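Local coordinates for uncharacterized protein (Bacteroides ovatus CL02T12C04, PDB 6PTM) that probably acts as an exo-carrageenase of glycoside hydrolase family 42, releasing sugar units from the ends of carrageenan chains, at residues R329-L333 and W334-Y338; P307-E310 and Y311-E314; E120-E123 and I124-M128. All coordinates share one frame; numbering follows the deposited sequence.

Contact 1: R329-L333 and W334-Y338; sequences RLNEL and WSTSY
The side-chain amide of N331 grips the backbone of Y338 at both of its polar atoms. ND2 of N331 gives an almost straight bond to Y338 O at 2.9 Å, lying in the amide plane and arriving on a lone pair of the carbonyl. OD1 of N331 accepts from Y338 N at 3.0 Å, a more bent bond whose donor is tilted from the carbonyl plane. The same OD1 takes a second bond from the hydroxyl of T336, OG1 to OD1 2.9 Å. With CG lying beside the backbone N (chi1 -81°), the amide leaves the helix towards the returning loop, and its three bonds fix which way it faces. With an alanine here, Y338 N and O and the T336 hydroxyl would probably lose these mates, leaving the loop at Y338 less firmly tied to the helix.

Backbone bonds close helix 327-334. W334 N bonds to L330 O at 2.8 Å, the last regular helical turn. S335 then turns to positive phi (60°), and T336 N reaches back five residues to N331 O at 3.0 Å. These are the positive phi and the 6→1 bond of a Schellman motif, but the 5→2 bond is lacking, S335 N lying 4.0 Å from E332 O.

Apolar contacts centre on L330. It extends with CG opposite its backbone N (chi1 179°), which sets CG over one face of the W334 indole, 3.8 Å from the centroid of the five-membered ring in a CH-pi contact. CD2 of L330 lies over that face too and also meets the edge of the Y338 ring. W334 NE1 is hydrogen-bonded to D362, while F316 and L320 of helix 310-324 touch the indole.

Contact 2: P307-E310 and Y311-E314; sequences PISE and YAYE
I308 and Y313 meet across the first turn of helix 310-324, the terminal CD1 of the isoleucine lying 4.0 Å from CD1 of the tyrosine and approaching the ring obliquely. CG1 of I308 sits between its own backbone N and carbonyl carbon (chi1 72°), and an extended chi2 brings CD1 up beside A312 CB and the Y313 ring, while CB rests on A312 CB at 3.8 Å. Because I308 directly precedes the N-cap and Y313 is the fourth residue after it, the pair forms a hydrophobic staple. F363 and F366 of helix 358-385 cover I308 further.

S309 is the N-cap. Its hydroxyl reaches forward over the first turn, where OG accepts from A312 N at 2.9 Å (155° at the hydrogen), and the same OG is hydrogen-bonded to D257. S309 O receives Y313 N at 3.0 Å, and E310 O receives E314 N at 3.0 Å, beginning the regular helical series. A312, at the third helical position, has only a methyl group, so the reciprocal half of a capping box is missing.

The E310 side chain bends at chi2 and ends in a salt bridge with R348, whose charge also meets the Y313 ring in a cation-pi contact. The helix start is thus secured by a polar cap and an apolar staple together, and the carboxylate of E310, near the positive end of the helix dipole, probably sits in a favourable field.

Contact 3: E120-E123 and I124-M128; sequences ERQE and IIEMM
Q122 and E126, one helical turn apart on helix 109-139, are joined by their side chains: Q122 NE2 donates to E126 OE2 at 3.1 Å. The donor direction lies within the glutamine amide plane, but the oxygen is met from above the carboxylate plane, the two planes being 65° apart. CG of Q122 lies opposite its backbone N (chi1 -175°) and the chain then bends at chi2, which carries the amide forward, one turn along the helix, to E126. At the other end of the amide, OE1 lies 3.7 Å from I125 CD1 and is hydrogen-bonded to K43, so both ends of the group are engaged.

I124 packs against the turn before it. Its CG1 comes within 3.2 Å of E120 O, the same carbonyl that accepts I124 N at 3.0 Å. Beyond this helix the isoleucine meets A78 and M82 of helix 69-90, which places it in the interface of the helical bundle.

E123 contributes mainly backbone: its O accepts M127 N at 3.0 Å. Its side chain bends at chi2 and its carboxylate pairs with R535 of helix 534-549. OE2 of E123 stays 5.9 Å from OE2 of E126, two like charges on neighbouring turns. The amide N-H of Q122 probably eases the charge of E126, as R535 does that of E123, whereas I124 turns to the apolar side chains of helix 69-90.

How the contacts relate
Contacts 1 and 2 lie in series within the glycoside hydrolase family region, at the end of helix 327-334 and the start of helix 310-324; their centres are 20 Å apart without touching, and F316, Y313 and W334 link their surroundings. Contact 1 is a surface contact and contact 2 is partly buried; both tie a helix end, one C-terminal and one N-terminal, with side chains bonded to backbone atoms. Contact 3 is buried, on the other side of the chain's centre about 68 Å from contact 1 between centres. There the helix runs on uninterrupted, and side chains pair along it and with neighbouring helices rather than capping an end.

Contact 1: R329-L333 and W334-Y338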
loop_
_atom_site.group_PDB
_atom_site.type_symbol
_atom_site.label_atom_id
_atom_site.label_comp_id
_atom_site.label_asym_id
_atom_site.label_seq_id
_atom_site.Cartn_x
_atom_site.Cartn_y
_atom_site.Cartn_z
ATOM N N ARG A 329 -20.830 35.342 0.979
ATOM C CA ARG A 329 -20.015 34.504 1.902
ATOM C C ARG A 329 -18.637 34.249 1.266
ATOM O O ARG A 329 -17.631 34.315 2.000
ATOM C CB ARG A 329 -20.743 33.218 2.281
ATOM C CG ARG A 329 -21.667 33.357 3.489
ATOM C CD ARG A 329 -22.967 32.598 3.267
ATOM N NE ARG A 329 -23.561 31.822 4.350
ATOM C CZ ARG A 329 -23.216 30.577 4.691
ATOM N NH1 ARG A 329 -22.203 29.951 4.107
ATOM N NH2 ARG A 329 -23.876 29.970 5.661
ATOM N N LEU A 330 -18.574 33.958 -0.037
ATOM C CA LEU A 330 -17.259 33.787 -0.702
ATOM C C LEU A 330 -16.499 35.111 -0.619
ATOM O O LEU A 330 -15.316 35.104 -0.281
ATOM C CB LEU A 330 -17.474 33.342 -2.142
ATOM C CG LEU A 330 -16.209 33.137 -2.969
ATOM C CD1 LEU A 330 -16.483 32.140 -4.078
ATOM C CD2 LEU A 330 -15.713 34.437 -3.565
ATOM N N ASN A 331 -17.136 36.227 -0.959
ATOM C CA ASN A 331 -16.468 37.554 -1.037
ATOM C C ASN A 331 -15.864 37.878 0.344
ATOM O O ASN A 331 -14.750 38.389 0.367
ATOM C CB ASN A 331 -17.436 38.656 -1.503
ATOM C CG ASN A 331 -17.635 38.707 -3.007
ATOM O OD1 ASN A 331 -16.818 38.213 -3.791
ATOM N ND2 ASN A 331 -18.730 39.291 -3.444
ATOM N N GLU A 332 -16.594 37.630 1.431
ATOM C CA GLU A 332 -16.131 37.873 2.820
ATOM C C GLU A 332 -14.860 37.052 3.058
ATOM O O GLU A 332 -13.966 37.539 3.738
ATOM C CB GLU A 332 -17.135 37.385 3.867
ATOM C CG GLU A 332 -18.339 38.266 4.086
ATOM C CD GLU A 332 -19.503 37.564 4.787
ATOM O OE1 GLU A 332 -19.281 36.466 5.388
ATOM O OE2 GLU A 332 -20.647 38.085 4.696
ATOM N N LEU A 333 -14.822 35.800 2.610
ATOM C CA LEU A 333 -13.672 34.894 2.930
ATOM C C LEU A 333 -12.477 35.179 2.012
ATOM O O LEU A 333 -11.335 35.189 2.483
ATOM C CB LEU A 333 -14.113 33.438 2.818
ATOM C CG LEU A 333 -15.015 32.967 3.954
ATOM C CD1 LEU A 333 -15.726 31.671 3.607
ATOM C CD2 LEU A 333 -14.238 32.840 5.262
ATOM N N TRP A 334 -12.732 35.392 0.730
ATOM C CA TRP A 334 -11.667 35.583 -0.272
ATOM C C TRP A 334 -11.187 37.050 -0.311
ATOM O O TRP A 334 -10.226 37.290 -1.047
ATOM C CB TRP A 334 -12.216 35.205 -1.634
ATOM C CG TRP A 334 -12.332 33.759 -1.941
ATOM C CD1 TRP A 334 -12.722 32.743 -1.120
ATOM C CD2 TRP A 334 -12.190 33.200 -3.250
ATOM N NE1 TRP A 334 -12.759 31.561 -1.827
ATOM C CE2 TRP A 334 -12.501 31.825 -3.149
ATOM C CE3 TRP A 334 -11.880 33.740 -4.507
ATOM C CZ2 TRP A 334 -12.419 30.973 -4.245
ATOM C CZ3 TRP A 334 -11.827 32.895 -5.592
ATOM C CH2 TRP A 334 -12.067 31.523 -5.449
ATOM N N SER A 335 -11.919 37.984 0.328
ATOM C CA SER A 335 -11.736 39.461 0.255
ATOM C C SER A 335 -11.893 39.923 -1.193
ATOM O O SER A 335 -11.008 40.562 -1.703
ATOM C CB SER A 335 -10.416 39.890 0.817
ATOM O OG SER A 335 -10.368 39.521 2.181
ATOM N N THR A 336 -13.003 39.575 -1.826
ATOM C CA THR A 336 -13.258 39.833 -3.247
ATOM C C THR A 336 -14.601 40.566 -3.325
ATOM O O THR A 336 -15.256 40.709 -2.261
ATOM C CB THR A 336 -13.187 38.538 -4.073
ATOM O OG1 THR A 336 -14.020 37.588 -3.412
ATOM C CG2 THR A 336 -11.787 37.962 -4.230
ATOM N N SER A 337 -14.965 40.997 -4.535
ATOM C CA SER A 337 -16.155 41.813 -4.863
ATOM C C SER A 337 -16.881 41.245 -6.073
ATOM O O SER A 337 -17.438 42.043 -6.862
ATOM C CB SER A 337 -15.721 43.215 -5.128
ATOM O OG SER A 337 -15.445 43.769 -3.878
ATOM N N TYR A 338 -16.890 39.925 -6.233
ATOM C CA TYR A 338 -17.549 39.291 -7.395
ATOM C C TYR A 338 -19.061 39.499 -7.290
ATOM O O TYR A 338 -19.600 39.395 -6.176
ATOM C CB TYR A 338 -17.229 37.806 -7.430
ATOM C CG TYR A 338 -15.778 37.495 -7.696
ATOM C CD1 TYR A 338 -15.183 37.883 -8.884
ATOM C CD2 TYR A 338 -15.018 36.763 -6.787
ATOM C CE1 TYR A 338 -13.862 37.568 -9.153
ATOM C CE2 TYR A 338 -13.693 36.430 -7.056
ATOM C CZ TYR A 338 -13.112 36.866 -8.230
ATOM O OH TYR A 338 -11.841 36.501 -8.544
#

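Contact 2: P307-E310 and Y311-E314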
loop_
_atom_site.group_PDB
_atom_site.type_symbol
_atom_site.label_atom_id
_atom_site.label_comp_id
_atom_site.label_asym_id
_atom_site.label_seq_id
_atom_site.Cartn_x
_atom_site.Cartn_y
_atom_site.Cartn_z
ATOM N N PRO A 307 -1.821 24.222 -14.292
ATOM C CA PRO A 307 -3.062 24.935 -14.019
ATOM C C PRO A 307 -4.240 24.071 -14.461
ATOM O O PRO A 307 -4.102 23.333 -15.452
ATOM C CB PRO A 307 -2.982 26.193 -14.900
ATOM C CG PRO A 307 -1.533 26.217 -15.425
ATOM C CD PRO A 307 -1.088 24.779 -15.444
ATOM N N ILE A 308 -5.384 24.226 -13.799
ATOM C CA ILE A 308 -6.624 23.489 -14.181
ATOM C C ILE A 308 -7.180 24.138 -15.440
ATOM O O ILE A 308 -6.820 25.260 -15.714
ATOM C CB ILE A 308 -7.637 23.406 -13.030
ATOM C CG1 ILE A 308 -8.317 24.744 -12.738
ATOM C CG2 ILE A 308 -6.960 22.818 -11.800
ATOM C CD1 ILE A 308 -9.419 24.653 -11.684
ATOM N N SER A 309 -8.006 23.409 -16.177
ATOM C CA SER A 309 -8.571 23.864 -17.472
ATOM C C SER A 309 -9.654 24.911 -17.207
ATOM O O SER A 309 -10.031 25.086 -16.030
ATOM C CB SER A 309 -9.117 22.730 -18.240
ATOM O OG SER A 309 -10.408 22.390 -17.755
ATOM N N GLU A 310 -10.204 25.495 -18.276
ATOM C CA GLU A 310 -11.342 26.452 -18.187
ATOM C C GLU A 310 -12.604 25.665 -17.833
ATOM O O GLU A 310 -13.383 26.137 -16.998
ATOM C CB GLU A 310 -11.401 27.286 -19.467
ATOM C CG GLU A 310 -10.151 28.157 -19.626
ATOM C CD GLU A 310 -9.955 29.136 -18.483
ATOM O OE1 GLU A 310 -10.844 29.974 -18.286
ATOM O OE2 GLU A 310 -8.989 28.998 -17.721
ATOM N N TYR A 311 -12.776 24.466 -18.410
ATOM C CA TYR A 311 -13.881 23.541 -18.042
ATOM C C TYR A 311 -13.805 23.285 -16.529
ATOM O O TYR A 311 -14.867 23.355 -15.851
ATOM C CB TYR A 311 -13.881 22.261 -18.895
ATOM C CG TYR A 311 -14.543 22.404 -20.249
ATOM C CD1 TYR A 311 -15.920 22.520 -20.400
ATOM C CD2 TYR A 311 -13.780 22.468 -21.396
ATOM C CE1 TYR A 311 -16.511 22.683 -21.649
ATOM C CE2 TYR A 311 -14.345 22.635 -22.653
ATOM C CZ TYR A 311 -15.718 22.738 -22.785
ATOM O OH TYR A 311 -16.220 22.892 -24.049
ATOM N N ALA A 312 -12.604 23.051 -15.979
ATOM C CA ALA A 312 -12.408 22.716 -14.549
ATOM C C ALA A 312 -12.749 23.940 -13.696
ATOM O O ALA A 312 -13.380 23.765 -12.658
ATOM C CB ALA A 312 -10.987 22.225 -14.280
ATOM N N TYR A 313 -12.320 25.140 -14.092
ATOM C CA TYR A 313 -12.609 26.372 -13.325
ATOM C C TYR A 313 -14.124 26.622 -13.303
ATOM O O TYR A 313 -14.661 27.072 -12.253
ATOM C CB TYR A 313 -11.820 27.567 -13.859
ATOM C CG TYR A 313 -11.597 28.580 -12.772
ATOM C CD1 TYR A 313 -10.532 28.452 -11.895
ATOM C CD2 TYR A 313 -12.552 29.557 -12.492
ATOM C CE1 TYR A 313 -10.363 29.331 -10.839
ATOM C CE2 TYR A 313 -12.402 30.440 -11.434
ATOM C CZ TYR A 313 -11.290 30.346 -10.618
ATOM O OH TYR A 313 -11.158 31.181 -9.545
ATOM N N GLU A 314 -14.819 26.352 -14.419
ATOM C CA GLU A 314 -16.304 26.427 -14.433
ATOM C C GLU A 314 -16.885 25.432 -13.407
ATOM O O GLU A 314 -17.831 25.796 -12.681
ATOM C CB GLU A 314 -16.817 26.266 -15.873
ATOM C CG GLU A 314 -18.334 26.376 -15.995
ATOM C CD GLU A 314 -18.961 27.674 -15.497
ATOM O OE1 GLU A 314 -18.275 28.748 -15.470
ATOM O OE2 GLU A 314 -20.120 27.599 -15.090
#

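Contact 3: E120-E123 and I124-M128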
loop_
_atom_site.group_PDB
_atom_site.type_symbol
_atom_site.label_atom_id
_atom_site.label_comp_id
_atom_site.label_asym_id
_atom_site.label_seq_id
_atom_site.Cartn_x
_atom_site.Cartn_y
_atom_site.Cartn_z
ATOM N N GLU A 120 24.998 -13.591 -9.004
ATOM C CA GLU A 120 23.739 -14.325 -9.219
ATOM C C GLU A 120 23.968 -15.811 -8.948
ATOM O O GLU A 120 23.102 -16.398 -8.279
ATOM C CB GLU A 120 23.175 -14.052 -10.601
ATOM C CG GLU A 120 22.705 -12.621 -10.714
ATOM C CD GLU A 120 22.354 -12.247 -12.137
ATOM O OE1 GLU A 120 23.217 -12.485 -13.016
ATOM O OE2 GLU A 120 21.216 -11.719 -12.362
ATOM N N ARG A 121 25.081 -16.391 -9.406
ATOM C CA ARG A 121 25.322 -17.831 -9.165
ATOM C C ARG A 121 25.569 -18.051 -7.665
ATOM O O ARG A 121 25.109 -19.079 -7.131
ATOM C CB ARG A 121 26.450 -18.319 -10.078
ATOM C CG ARG A 121 26.049 -18.406 -11.537
ATOM C CD ARG A 121 27.274 -18.319 -12.449
ATOM N NE ARG A 121 26.909 -18.333 -13.849
ATOM C CZ ARG A 121 27.609 -17.762 -14.817
ATOM N NH1 ARG A 121 28.717 -17.115 -14.541
ATOM N NH2 ARG A 121 27.162 -17.797 -16.053
ATOM N N GLN A 122 26.249 -17.119 -7.000
ATOM C CA GLN A 122 26.550 -17.275 -5.563
ATOM C C GLN A 122 25.238 -17.175 -4.777
ATOM O O GLN A 122 25.077 -17.945 -3.782
ATOM C CB GLN A 122 27.600 -16.270 -5.090
ATOM C CG GLN A 122 28.007 -16.512 -3.644
ATOM C CD GLN A 122 28.631 -17.875 -3.418
ATOM O OE1 GLN A 122 29.369 -18.408 -4.246
ATOM N NE2 GLN A 122 28.355 -18.445 -2.265
ATOM N N GLU A 123 24.336 -16.267 -5.181
ATOM C CA GLU A 123 22.997 -16.150 -4.550
ATOM C C GLU A 123 22.264 -17.478 -4.742
ATOM O O GLU A 123 21.647 -17.928 -3.799
ATOM C CB GLU A 123 22.227 -14.972 -5.134
ATOM C CG GLU A 123 22.817 -13.655 -4.699
ATOM C CD GLU A 123 22.638 -13.384 -3.225
ATOM O OE1 GLU A 123 21.467 -13.208 -2.794
ATOM O OE2 GLU A 123 23.668 -13.325 -2.514
ATOM N N ILE A 124 22.349 -18.095 -5.921
ATOM C CA ILE A 124 21.692 -19.413 -6.169
ATOM C C ILE A 124 22.299 -20.474 -5.226
ATOM O O ILE A 124 21.531 -21.261 -4.679
ATOM C CB ILE A 124 21.813 -19.789 -7.648
ATOM C CG1 ILE A 124 20.983 -18.835 -8.522
ATOM C CG2 ILE A 124 21.454 -21.252 -7.851
ATOM C CD1 ILE A 124 21.265 -18.935 -10.013
ATOM N N ILE A 125 23.615 -20.458 -5.006
ATOM C CA ILE A 125 24.338 -21.457 -4.152
ATOM C C ILE A 125 23.853 -21.298 -2.701
ATOM O O ILE A 125 23.512 -22.334 -2.069
ATOM C CB ILE A 125 25.865 -21.316 -4.296
ATOM C CG1 ILE A 125 26.345 -21.739 -5.695
ATOM C CG2 ILE A 125 26.607 -22.081 -3.192
ATOM C CD1 ILE A 125 27.728 -21.185 -6.069
ATOM N N GLU A 126 23.759 -20.058 -2.211
ATOM C CA GLU A 126 23.254 -19.783 -0.837
ATOM C C GLU A 126 21.823 -20.318 -0.734
ATOM O O GLU A 126 21.488 -20.997 0.262
ATOM C CB GLU A 126 23.234 -18.287 -0.522
ATOM C CG GLU A 126 24.573 -17.595 -0.676
ATOM C CD GLU A 126 25.597 -17.909 0.393
ATOM O OE1 GLU A 126 25.212 -18.504 1.418
ATOM O OE2 GLU A 126 26.781 -17.556 0.194
ATOM N N MET A 127 21.007 -20.041 -1.749
ATOM C CA MET A 127 19.574 -20.403 -1.760
ATOM C C MET A 127 19.420 -21.929 -1.809
ATOM O O MET A 127 18.543 -22.480 -1.110
ATOM C CB MET A 127 18.898 -19.741 -2.962
ATOM C CG MET A 127 17.451 -20.102 -3.114
ATOM S SD MET A 127 16.556 -18.955 -4.211
ATOM C CE MET A 127 17.360 -19.318 -5.772
ATOM N N MET A 128 20.230 -22.611 -2.614
ATOM C CA MET A 128 20.214 -24.095 -2.642
ATOM C C MET A 128 20.717 -24.641 -1.300
ATOM O O MET A 128 20.067 -25.546 -0.798
ATOM C CB MET A 128 21.057 -24.638 -3.795
ATOM C CG MET A 128 20.564 -24.218 -5.195
ATOM S SD MET A 128 18.922 -24.753 -5.630
ATOM C CE MET A 128 17.953 -23.335 -5.108
#